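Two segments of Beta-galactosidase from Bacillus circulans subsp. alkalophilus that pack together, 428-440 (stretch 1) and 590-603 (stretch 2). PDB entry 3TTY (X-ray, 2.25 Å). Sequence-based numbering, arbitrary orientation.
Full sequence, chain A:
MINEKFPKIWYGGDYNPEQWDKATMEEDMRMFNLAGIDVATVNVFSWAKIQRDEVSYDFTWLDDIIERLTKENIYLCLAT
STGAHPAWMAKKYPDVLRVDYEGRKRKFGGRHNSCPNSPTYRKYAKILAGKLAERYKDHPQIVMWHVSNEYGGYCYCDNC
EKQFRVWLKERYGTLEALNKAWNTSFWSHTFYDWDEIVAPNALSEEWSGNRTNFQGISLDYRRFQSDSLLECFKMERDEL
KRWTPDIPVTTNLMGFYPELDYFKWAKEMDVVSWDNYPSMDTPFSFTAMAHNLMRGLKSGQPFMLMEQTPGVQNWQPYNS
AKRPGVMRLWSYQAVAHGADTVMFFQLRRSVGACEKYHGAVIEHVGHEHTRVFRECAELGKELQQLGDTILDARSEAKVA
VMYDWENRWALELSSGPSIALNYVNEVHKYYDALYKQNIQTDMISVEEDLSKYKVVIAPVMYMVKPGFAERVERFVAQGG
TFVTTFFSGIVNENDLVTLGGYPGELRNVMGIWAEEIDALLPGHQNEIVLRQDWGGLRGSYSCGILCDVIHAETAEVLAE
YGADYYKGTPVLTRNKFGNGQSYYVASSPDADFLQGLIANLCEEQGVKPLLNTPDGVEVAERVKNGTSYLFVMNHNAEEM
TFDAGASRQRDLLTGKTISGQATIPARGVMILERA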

# COMPACT_ATOMS: atom_id res chain seq x y z
N HIS A 428 -18.93 -16.42 -10.91
CA HIS A 428 -19.77 -16.66 -9.74
C HIS A 428 -21.17 -16.02 -9.83
O HIS A 428 -22.14 -16.59 -9.32
CB HIS A 428 -19.06 -16.20 -8.45
CG HIS A 428 -19.88 -16.38 -7.21
ND1 HIS A 428 -20.30 -15.32 -6.44
CD2 HIS A 428 -20.37 -17.49 -6.61
CE1 HIS A 428 -21.01 -15.77 -5.42
NE2 HIS A 428 -21.06 -17.09 -5.51
N LYS A 429 -21.30 -14.87 -10.47
CA LYS A 429 -22.62 -14.24 -10.59
C LYS A 429 -23.57 -15.19 -11.30
O LYS A 429 -24.76 -15.25 -10.97
CB LYS A 429 -22.56 -12.91 -11.35
CG LYS A 429 -21.90 -11.79 -10.57
CD LYS A 429 -21.73 -10.55 -11.44
CE LYS A 429 -21.18 -9.40 -10.62
NZ LYS A 429 -20.72 -8.30 -11.48
N TYR A 430 -23.06 -15.94 -12.27
CA TYR A 430 -23.89 -16.87 -13.02
C TYR A 430 -24.13 -18.14 -12.21
O TYR A 430 -25.23 -18.68 -12.21
CB TYR A 430 -23.27 -17.19 -14.40
CG TYR A 430 -23.55 -16.11 -15.42
CD1 TYR A 430 -24.67 -16.17 -16.25
CD2 TYR A 430 -22.73 -14.99 -15.52
CE1 TYR A 430 -24.95 -15.16 -17.16
CE2 TYR A 430 -23.00 -13.99 -16.43
CZ TYR A 430 -24.10 -14.08 -17.25
OH TYR A 430 -24.36 -13.06 -18.15
N TYR A 431 -23.09 -18.61 -11.53
CA TYR A 431 -23.22 -19.79 -10.69
C TYR A 431 -24.21 -19.57 -9.53
O TYR A 431 -25.04 -20.41 -9.25
CB TYR A 431 -21.87 -20.24 -10.16
CG TYR A 431 -21.93 -21.57 -9.43
CD1 TYR A 431 -21.78 -22.77 -10.11
CD2 TYR A 431 -22.13 -21.62 -8.05
CE1 TYR A 431 -21.83 -23.99 -9.45
CE2 TYR A 431 -22.18 -22.83 -7.38
CZ TYR A 431 -22.04 -24.01 -8.08
OH TYR A 431 -22.09 -25.21 -7.42
N ASP A 432 -24.10 -18.42 -8.87
CA ASP A 432 -24.99 -18.01 -7.79
C ASP A 432 -26.44 -18.10 -8.25
O ASP A 432 -27.26 -18.73 -7.59
CB ASP A 432 -24.67 -16.56 -7.41
CG ASP A 432 -25.16 -16.19 -6.02
OD1 ASP A 432 -25.09 -17.03 -5.10
OD2 ASP A 432 -25.60 -15.03 -5.84
N ALA A 433 -26.74 -17.48 -9.38
CA ALA A 433 -28.08 -17.46 -9.93
C ALA A 433 -28.66 -18.86 -10.06
O ALA A 433 -29.85 -19.07 -9.84
CB ALA A 433 -28.11 -16.73 -11.28
N LEU A 434 -27.82 -19.82 -10.44
CA LEU A 434 -28.26 -21.20 -10.53
C LEU A 434 -28.44 -21.77 -9.13
O LEU A 434 -29.47 -22.37 -8.81
CB LEU A 434 -27.27 -22.04 -11.34
CG LEU A 434 -27.24 -21.76 -12.86
CD1 LEU A 434 -25.87 -22.02 -13.45
CD2 LEU A 434 -28.28 -22.59 -13.58
N TYR A 435 -27.43 -21.55 -8.29
CA TYR A 435 -27.44 -21.99 -6.90
C TYR A 435 -28.75 -21.62 -6.22
O TYR A 435 -29.38 -22.46 -5.59
CB TYR A 435 -26.23 -21.37 -6.18
CG TYR A 435 -26.14 -21.53 -4.68
CD1 TYR A 435 -25.38 -22.54 -4.11
CD2 TYR A 435 -26.75 -20.61 -3.82
CE1 TYR A 435 -25.25 -22.68 -2.73
CE2 TYR A 435 -26.64 -20.74 -2.44
CZ TYR A 435 -25.89 -21.77 -1.90
OH TYR A 435 -25.76 -21.90 -0.54
N LYS A 436 -29.17 -20.37 -6.38
CA LYS A 436 -30.37 -19.88 -5.70
C LYS A 436 -31.66 -20.57 -6.13
O LYS A 436 -32.69 -20.43 -5.47
CB LYS A 436 -30.51 -18.38 -5.90
CG LYS A 436 -29.52 -17.55 -5.12
CD LYS A 436 -29.61 -16.09 -5.53
CE LYS A 436 -28.64 -15.24 -4.73
NZ LYS A 436 -28.49 -13.86 -5.30
N GLN A 437 -31.61 -21.30 -7.23
CA GLN A 437 -32.79 -21.95 -7.75
C GLN A 437 -32.65 -23.46 -7.66
O GLN A 437 -33.51 -24.20 -8.13
CB GLN A 437 -33.09 -21.50 -9.19
CG GLN A 437 -33.27 -19.99 -9.31
CD GLN A 437 -33.50 -19.52 -10.74
OE1 GLN A 437 -33.95 -20.28 -11.59
NE2 GLN A 437 -33.18 -18.25 -11.00
N ASN A 438 -31.57 -23.91 -7.02
CA ASN A 438 -31.33 -25.34 -6.86
C ASN A 438 -31.28 -26.05 -8.21
O ASN A 438 -31.72 -27.19 -8.35
CB ASN A 438 -32.38 -25.98 -5.93
CG ASN A 438 -32.44 -25.31 -4.56
OD1 ASN A 438 -31.42 -24.92 -3.98
ND2 ASN A 438 -33.65 -25.16 -4.03
N ILE A 439 -30.75 -25.36 -9.22
CA ILE A 439 -30.54 -25.99 -10.52
C ILE A 439 -29.21 -26.70 -10.44
O ILE A 439 -28.18 -26.07 -10.20
CB ILE A 439 -30.47 -24.95 -11.67
CG1 ILE A 439 -31.70 -24.02 -11.67
CG2 ILE A 439 -30.33 -25.66 -13.01
CD1 ILE A 439 -32.93 -24.64 -12.29
N GLN A 440 -29.24 -28.01 -10.62
CA GLN A 440 -28.02 -28.81 -10.55
C GLN A 440 -27.06 -28.37 -11.65
O GLN A 440 -27.44 -28.33 -12.83
CB GLN A 440 -28.36 -30.28 -10.69
CG GLN A 440 -27.15 -31.20 -10.59
CD GLN A 440 -26.56 -31.26 -9.18
OE1 GLN A 440 -27.18 -30.81 -8.21
NE2 GLN A 440 -25.35 -31.81 -9.08
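Stretch 2, residues 590-603: DADFLQGLIANLCE

Stretch 2 is a helix from Ala591 onward, laid obliquely across the helix that opens stretch 1: the N-to-C directions differ by 64° (signed crossing angle -64°), and the axes approach to 9.0 Å. Asp590 (chi1 p) caps its start, OD1 accepting from Phe593 N at 2.8 Å. At the first helical residue, Ala591 CB lies 4.2 Å from Lys436 NZ.

Leu594 (m, t) points toward stretch 1 and spreads over three residues: its CD1 lies 3.6 Å from Lys429 O, its CD2 sits over one face of the Tyr430 ring, 3.4 Å from CE1, and its CB is 3.9 Å from Ala433 CB. Ala433 is where the backbones come nearest, its CA 5.4 Å from that of Gln595; Ala433 presents only its CB here, pointing toward stretch 2. Gln595 contributes its carbonyl: Gln437 NE2 donates to Gln595 O at 2.9 Å, a polar clasp beside the apolar seam. Leu597 meets the edge of the Tyr430 ring, CD2 to CE1 4.4 Å.

Ile598 (m, m), one turn after Leu594, repeats the inward direction, with CG1 3.6 Å from Ala433 CB and CG2 3.6 Å from Leu434 CD2. Ala599 CB lies 3.8 Å from Gln437 OE1. Cys602 completes the i, i+4, i+8 stripe, its SG 3.8 Å from Ile439 CD1, beyond the Tyr435–Asn438 type I turn.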

# COMPACT_ATOMS: atom_id res chain seq x y z
N ASP A 590 -27.44 -7.16 -12.84
CA ASP A 590 -27.77 -7.42 -11.44
C ASP A 590 -28.38 -8.81 -11.25
O ASP A 590 -28.66 -9.52 -12.21
CB ASP A 590 -28.70 -6.34 -10.86
CG ASP A 590 -30.10 -6.36 -11.48
OD1 ASP A 590 -30.61 -7.44 -11.85
OD2 ASP A 590 -30.69 -5.26 -11.57
N ALA A 591 -28.57 -9.18 -9.99
CA ALA A 591 -28.93 -10.54 -9.62
C ALA A 591 -30.35 -10.90 -10.02
O ALA A 591 -30.65 -12.06 -10.33
CB ALA A 591 -28.72 -10.75 -8.11
N ASP A 592 -31.24 -9.91 -9.98
CA ASP A 592 -32.62 -10.16 -10.37
C ASP A 592 -32.69 -10.52 -11.85
O ASP A 592 -33.41 -11.45 -12.24
CB ASP A 592 -33.52 -8.94 -10.07
CG ASP A 592 -33.62 -8.64 -8.57
OD1 ASP A 592 -33.48 -9.57 -7.73
OD2 ASP A 592 -33.85 -7.45 -8.24
N PHE A 593 -31.92 -9.81 -12.68
CA PHE A 593 -31.87 -10.15 -14.10
C PHE A 593 -31.40 -11.58 -14.31
O PHE A 593 -32.06 -12.36 -15.00
CB PHE A 593 -30.97 -9.19 -14.89
CG PHE A 593 -30.85 -9.57 -16.35
CD1 PHE A 593 -31.76 -9.10 -17.28
CD2 PHE A 593 -29.83 -10.41 -16.77
CE1 PHE A 593 -31.65 -9.44 -18.61
CE2 PHE A 593 -29.72 -10.76 -18.10
CZ PHE A 593 -30.64 -10.27 -19.02
N LEU A 594 -30.27 -11.92 -13.70
CA LEU A 594 -29.72 -13.27 -13.83
C LEU A 594 -30.67 -14.34 -13.29
O LEU A 594 -30.71 -15.45 -13.82
CB LEU A 594 -28.33 -13.38 -13.20
CG LEU A 594 -27.22 -12.63 -13.96
CD1 LEU A 594 -25.91 -12.72 -13.20
CD2 LEU A 594 -27.07 -13.14 -15.39
N GLN A 595 -31.43 -14.01 -12.26
CA GLN A 595 -32.47 -14.91 -11.79
C GLN A 595 -33.43 -15.24 -12.93
O GLN A 595 -33.67 -16.41 -13.24
CB GLN A 595 -33.25 -14.31 -10.62
CG GLN A 595 -34.59 -15.00 -10.39
CD GLN A 595 -35.30 -14.54 -9.12
OE1 GLN A 595 -35.88 -15.36 -8.40
NE2 GLN A 595 -35.26 -13.24 -8.84
N GLY A 596 -33.98 -14.19 -13.55
CA GLY A 596 -34.92 -14.34 -14.65
C GLY A 596 -34.34 -15.07 -15.86
O GLY A 596 -34.96 -16.00 -16.38
N LEU A 597 -33.15 -14.65 -16.27
CA LEU A 597 -32.46 -15.25 -17.41
C LEU A 597 -32.28 -16.75 -17.23
O LEU A 597 -32.66 -17.55 -18.08
CB LEU A 597 -31.09 -14.58 -17.62
CG LEU A 597 -30.32 -15.07 -18.86
CD1 LEU A 597 -31.15 -14.81 -20.11
CD2 LEU A 597 -28.94 -14.42 -18.98
N ILE A 598 -31.70 -17.12 -16.10
CA ILE A 598 -31.48 -18.52 -15.75
C ILE A 598 -32.76 -19.32 -15.74
O ILE A 598 -32.83 -20.43 -16.27
CB ILE A 598 -30.84 -18.61 -14.36
CG1 ILE A 598 -29.43 -18.02 -14.42
CG2 ILE A 598 -30.82 -20.04 -13.88
CD1 ILE A 598 -28.54 -18.68 -15.44
N ALA A 599 -33.79 -18.76 -15.11
CA ALA A 599 -35.10 -19.39 -15.08
C ALA A 599 -35.64 -19.63 -16.49
O ALA A 599 -36.19 -20.70 -16.79
CB ALA A 599 -36.07 -18.53 -14.26
N ASN A 600 -35.48 -18.64 -17.36
CA ASN A 600 -35.94 -18.77 -18.74
C ASN A 600 -35.18 -19.84 -19.49
O ASN A 600 -35.79 -20.73 -20.09
CB ASN A 600 -35.81 -17.44 -19.47
CG ASN A 600 -36.86 -16.46 -19.05
OD1 ASN A 600 -37.72 -16.78 -18.22
ND2 ASN A 600 -36.80 -15.24 -19.58
N LEU A 601 -33.86 -19.76 -19.43
CA LEU A 601 -33.01 -20.70 -20.15
C LEU A 601 -33.29 -22.13 -19.72
O LEU A 601 -33.34 -23.02 -20.56
CB LEU A 601 -31.53 -20.35 -19.98
CG LEU A 601 -31.15 -18.96 -20.50
CD1 LEU A 601 -29.66 -18.87 -20.82
CD2 LEU A 601 -31.96 -18.58 -21.74
N CYS A 602 -33.49 -22.34 -18.42
CA CYS A 602 -33.77 -23.68 -17.91
C CYS A 602 -35.15 -24.20 -18.34
O CYS A 602 -35.30 -25.36 -18.74
CB CYS A 602 -33.62 -23.74 -16.38
SG CYS A 602 -31.93 -23.45 -15.76
N GLU A 603 -36.17 -23.35 -18.26
CA GLU A 603 -37.49 -23.77 -18.71
C GLU A 603 -37.45 -24.13 -20.19
O GLU A 603 -38.04 -25.12 -20.61
CB GLU A 603 -38.54 -22.68 -18.47
CG GLU A 603 -39.95 -23.12 -18.88
CD GLU A 603 -40.97 -21.98 -18.87
OE1 GLU A 603 -42.11 -22.21 -19.33
OE2 GLU A 603 -40.64 -20.87 -18.40